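PDB 2OR0: hydroxylase from Rhodococcus sp., which is probably a flavin-dependent hydroxylase of the acyl-CoA dehydrogenase family, using reduced flavin and molecular oxygen. Local coordinates for residues Val25-Gln39 with Ala52-Leu65. Numbering follows the deposited sequence.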
# COMPACT_ATOMS: atom_id res chain seq x y z
N VAL A 25 8.16 -14.71 7.29
CA VAL A 25 6.83 -14.47 6.68
C VAL A 25 6.80 -14.83 5.19
O VAL A 25 5.91 -15.55 4.75
CB VAL A 25 6.26 -13.03 6.97
CG1 VAL A 25 4.99 -12.80 6.13
CG2 VAL A 25 5.95 -12.88 8.44
N LEU A 26 7.78 -14.35 4.42
CA LEU A 26 7.88 -14.71 2.99
C LEU A 26 8.02 -16.23 2.74
O LEU A 26 7.47 -16.74 1.76
CB LEU A 26 8.99 -13.93 2.29
CG LEU A 26 9.00 -13.82 0.75
CD1 LEU A 26 7.61 -13.58 0.13
CD2 LEU A 26 9.95 -12.72 0.34
N ASP A 27 8.72 -16.94 3.62
CA ASP A 27 8.83 -18.41 3.52
C ASP A 27 7.47 -19.06 3.74
O ASP A 27 7.14 -20.04 3.07
CB ASP A 27 9.81 -18.99 4.55
CG ASP A 27 11.24 -18.52 4.35
OD1 ASP A 27 11.70 -18.44 3.18
OD2 ASP A 27 11.90 -18.23 5.37
N ARG A 28 6.70 -18.54 4.70
CA ARG A 28 5.34 -19.04 4.95
C ARG A 28 4.38 -18.79 3.77
O ARG A 28 3.55 -19.63 3.45
CB ARG A 28 4.75 -18.42 6.21
CG ARG A 28 5.52 -18.71 7.48
CD ARG A 28 4.69 -18.34 8.66
NE ARG A 28 5.37 -17.36 9.49
CZ ARG A 28 4.77 -16.65 10.45
NH1 ARG A 28 3.47 -16.80 10.70
NH2 ARG A 28 5.49 -15.77 11.15
N ILE A 29 4.52 -17.64 3.14
CA ILE A 29 3.80 -17.30 1.91
C ILE A 29 4.16 -18.27 0.77
O ILE A 29 3.28 -18.73 0.03
CB ILE A 29 4.09 -15.82 1.51
CG1 ILE A 29 3.44 -14.85 2.52
CG2 ILE A 29 3.64 -15.51 0.06
CD1 ILE A 29 1.90 -14.87 2.54
N GLU A 30 5.45 -18.59 0.66
CA GLU A 30 5.94 -19.45 -0.42
C GLU A 30 5.32 -20.82 -0.28
O GLU A 30 4.94 -21.44 -1.28
CB GLU A 30 7.48 -19.53 -0.41
CG GLU A 30 8.22 -18.29 -1.01
CD GLU A 30 9.75 -18.24 -0.68
OE1 GLU A 30 10.39 -19.32 -0.49
OE2 GLU A 30 10.31 -17.11 -0.61
N VAL A 31 5.18 -21.28 0.97
CA VAL A 31 4.57 -22.56 1.28
C VAL A 31 3.10 -22.63 0.83
O VAL A 31 2.67 -23.64 0.29
CB VAL A 31 4.73 -22.93 2.79
CG1 VAL A 31 3.81 -24.09 3.19
CG2 VAL A 31 6.20 -23.28 3.12
N VAL A 32 2.35 -21.54 1.03
CA VAL A 32 0.94 -21.53 0.60
C VAL A 32 0.70 -20.84 -0.73
O VAL A 32 -0.44 -20.48 -1.03
CB VAL A 32 0.01 -20.94 1.69
CG1 VAL A 32 -0.02 -21.88 2.89
CG2 VAL A 32 0.45 -19.52 2.10
N ALA A 33 1.76 -20.69 -1.53
CA ALA A 33 1.70 -19.99 -2.82
C ALA A 33 0.59 -20.51 -3.72
O ALA A 33 -0.15 -19.72 -4.32
CB ALA A 33 3.04 -20.07 -3.56
N GLU A 34 0.48 -21.83 -3.81
CA GLU A 34 -0.50 -22.45 -4.69
C GLU A 34 -1.91 -22.23 -4.16
O GLU A 34 -2.84 -22.10 -4.94
CB GLU A 34 -0.21 -23.95 -4.86
CG GLU A 34 -0.11 -24.72 -3.52
CD GLU A 34 1.33 -25.05 -3.07
OE1 GLU A 34 2.10 -24.12 -2.68
OE2 GLU A 34 1.66 -26.26 -3.10
N GLU A 35 -2.06 -22.18 -2.83
CA GLU A 35 -3.36 -21.91 -2.20
C GLU A 35 -3.78 -20.46 -2.44
O GLU A 35 -4.95 -20.18 -2.67
CB GLU A 35 -3.34 -22.21 -0.69
CG GLU A 35 -3.37 -23.71 -0.31
CD GLU A 35 -1.98 -24.31 -0.05
OE1 GLU A 35 -1.09 -24.15 -0.91
OE2 GLU A 35 -1.77 -24.92 1.02
N ILE A 36 -2.81 -19.54 -2.39
CA ILE A 36 -3.07 -18.13 -2.66
C ILE A 36 -3.53 -17.92 -4.12
O ILE A 36 -4.54 -17.25 -4.37
CB ILE A 36 -1.86 -17.26 -2.29
CG1 ILE A 36 -1.70 -17.22 -0.77
CG2 ILE A 36 -2.02 -15.82 -2.85
CD1 ILE A 36 -0.42 -16.57 -0.26
N ARG A 37 -2.79 -18.50 -5.06
CA ARG A 37 -3.17 -18.45 -6.47
C ARG A 37 -4.54 -19.10 -6.64
O ARG A 37 -5.34 -18.64 -7.45
CB ARG A 37 -2.10 -19.11 -7.37
CG ARG A 37 -0.77 -18.35 -7.39
CD ARG A 37 0.20 -18.89 -8.44
NE ARG A 37 0.54 -20.28 -8.14
CZ ARG A 37 1.68 -20.70 -7.59
NH1 ARG A 37 2.66 -19.84 -7.29
NH2 ARG A 37 1.85 -22.00 -7.35
N GLY A 38 -4.79 -20.13 -5.85
CA GLY A 38 -6.05 -20.87 -5.86
C GLY A 38 -7.30 -20.07 -5.48
O GLY A 38 -8.39 -20.43 -5.89
N GLN A 39 -7.15 -19.00 -4.69
CA GLN A 39 -8.31 -18.18 -4.29
C GLN A 39 -8.56 -16.96 -5.20
O GLN A 39 -9.61 -16.33 -5.11
CB GLN A 39 -8.18 -17.70 -2.85
CG GLN A 39 -8.30 -18.80 -1.79
CD GLN A 39 -9.59 -19.59 -1.90
OE1 GLN A 39 -9.56 -20.79 -2.15
NE2 GLN A 39 -10.72 -18.92 -1.74
N ALA A 52 -11.03 -17.65 2.81
CA ALA A 52 -9.79 -18.42 2.65
C ALA A 52 -8.59 -17.55 2.23
O ALA A 52 -7.51 -17.73 2.75
CB ALA A 52 -9.98 -19.63 1.71
N ALA A 53 -8.79 -16.59 1.31
CA ALA A 53 -7.70 -15.70 0.90
C ALA A 53 -7.22 -14.80 2.04
O ALA A 53 -6.02 -14.64 2.23
CB ALA A 53 -8.08 -14.85 -0.34
N ALA A 54 -8.17 -14.21 2.78
CA ALA A 54 -7.85 -13.38 3.94
C ALA A 54 -7.16 -14.22 5.02
O ALA A 54 -6.21 -13.74 5.67
CB ALA A 54 -9.10 -12.75 4.50
N GLY A 55 -7.63 -15.45 5.18
CA GLY A 55 -7.09 -16.42 6.15
C GLY A 55 -5.63 -16.78 5.91
O GLY A 55 -4.84 -16.84 6.85
N LEU A 56 -5.30 -17.00 4.63
CA LEU A 56 -3.93 -17.23 4.19
C LEU A 56 -2.99 -16.08 4.55
O LEU A 56 -1.87 -16.31 5.01
CB LEU A 56 -3.91 -17.50 2.68
CG LEU A 56 -4.56 -18.84 2.32
CD1 LEU A 56 -4.68 -19.01 0.83
CD2 LEU A 56 -3.78 -19.99 2.92
N LEU A 57 -3.43 -14.84 4.36
CA LEU A 57 -2.63 -13.69 4.77
C LEU A 57 -2.55 -13.52 6.28
O LEU A 57 -1.48 -13.20 6.80
CB LEU A 57 -3.17 -12.37 4.18
CG LEU A 57 -3.26 -12.24 2.66
CD1 LEU A 57 -4.01 -10.95 2.34
CD2 LEU A 57 -1.86 -12.26 2.01
N ARG A 58 -3.68 -13.70 6.97
CA ARG A 58 -3.71 -13.50 8.41
C ARG A 58 -2.79 -14.51 9.10
O ARG A 58 -1.98 -14.12 9.92
CB ARG A 58 -5.14 -13.64 8.97
CG ARG A 58 -5.33 -13.01 10.36
CD ARG A 58 -6.77 -13.12 10.81
NE ARG A 58 -7.71 -12.53 9.84
CZ ARG A 58 -8.25 -11.32 9.94
NH1 ARG A 58 -7.99 -10.53 10.97
NH2 ARG A 58 -9.09 -10.89 9.00
N ASP A 59 -2.93 -15.78 8.73
CA ASP A 59 -2.13 -16.87 9.31
C ASP A 59 -0.64 -16.80 8.99
O ASP A 59 0.17 -17.33 9.75
CB ASP A 59 -2.65 -18.22 8.82
CG ASP A 59 -4.07 -18.51 9.30
OD1 ASP A 59 -4.55 -17.85 10.25
OD2 ASP A 59 -4.71 -19.42 8.72
N SER A 60 -0.28 -16.19 7.86
CA SER A 60 1.13 -16.09 7.45
C SER A 60 1.89 -15.10 8.30
O SER A 60 3.13 -15.08 8.28
CB SER A 60 1.22 -15.65 5.99
OG SER A 60 1.06 -14.23 5.89
N GLY A 61 1.15 -14.26 9.04
CA GLY A 61 1.74 -13.16 9.78
C GLY A 61 2.08 -11.92 8.95
O GLY A 61 2.71 -11.00 9.46
N ALA A 62 1.67 -11.88 7.69
CA ALA A 62 2.00 -10.72 6.83
C ALA A 62 1.60 -9.34 7.37
O ALA A 62 2.33 -8.37 7.19
CB ALA A 62 1.45 -10.92 5.42
N ILE A 63 0.43 -9.25 8.00
CA ILE A 63 -0.03 -7.96 8.51
C ILE A 63 0.71 -7.55 9.79
O ILE A 63 0.75 -6.37 10.14
CB ILE A 63 -1.57 -7.96 8.70
CG1 ILE A 63 -2.27 -8.45 7.42
CG2 ILE A 63 -2.09 -6.59 9.20
CD1 ILE A 63 -1.98 -7.64 6.16
N ARG A 64 1.33 -8.52 10.47
CA ARG A 64 2.12 -8.23 11.66
C ARG A 64 3.58 -7.83 11.40
O ARG A 64 4.36 -7.55 12.35
CB ARG A 64 2.05 -9.44 12.60
CG ARG A 64 0.70 -9.50 13.32
CD ARG A 64 0.66 -10.59 14.35
NE ARG A 64 0.93 -11.89 13.74
CZ ARG A 64 0.72 -13.05 14.34
NH1 ARG A 64 0.20 -13.07 15.58
NH2 ARG A 64 1.00 -14.19 13.70
N LEU A 65 3.95 -7.77 10.12
CA LEU A 65 5.30 -7.37 9.70
C LEU A 65 5.84 -6.12 10.39
O LEU A 65 6.97 -6.11 10.87
CB LEU A 65 5.39 -7.21 8.17
CG LEU A 65 5.42 -8.49 7.33
CD1 LEU A 65 5.16 -8.19 5.85
CD2 LEU A 65 6.73 -9.24 7.51
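R28 faces S60, and Q39 faces A53, as helix 52-60 runs roughly antiparallel (about 30° off) to helices 25-31 and 33-39, with segment axes 9.8 and 9.4 Å apart at closest. V32 breaks 25-39 between helices 25-31 and 33-39. V32 CB touches L56 CD2, while L56 CD1 reaches I36 CG1 at 3.8 Å and the backbone of E35. I36 and L56 lie alongside each other, pointing opposite ways. Further along, Q39 turns at chi2 (-55°), which lays its amide against A52 CB, with NE2 at 3.6 Å. That NE2 is hydrogen-bonded to T50 OG1. Q39 CB packs on A53 CB.

These helices belong to the N-terminal helical part of an acyl-CoA dehydrogenase-like fold. Helix 52-60 ends in a Schellman motif, with G61 at positive phi (79°). S60 OG donates to L57 O (2.9 Å) and accepts from A62 N (3.0 Å), forming an ST turn. I29 CD1 rests on this hydroxyl at 3.5 Å. S60 O lies over one face of the R28 guanidinium, 3.0 Å from NH1, but the angle is poor for a hydrogen bond. R28 NH2 instead bonds to Y74 OH. V25 packs beside the turn that follows S60: CG1 meets A62 CA, and CG2 meets L65 CD2. V25 also touches T84 of helix 78-91.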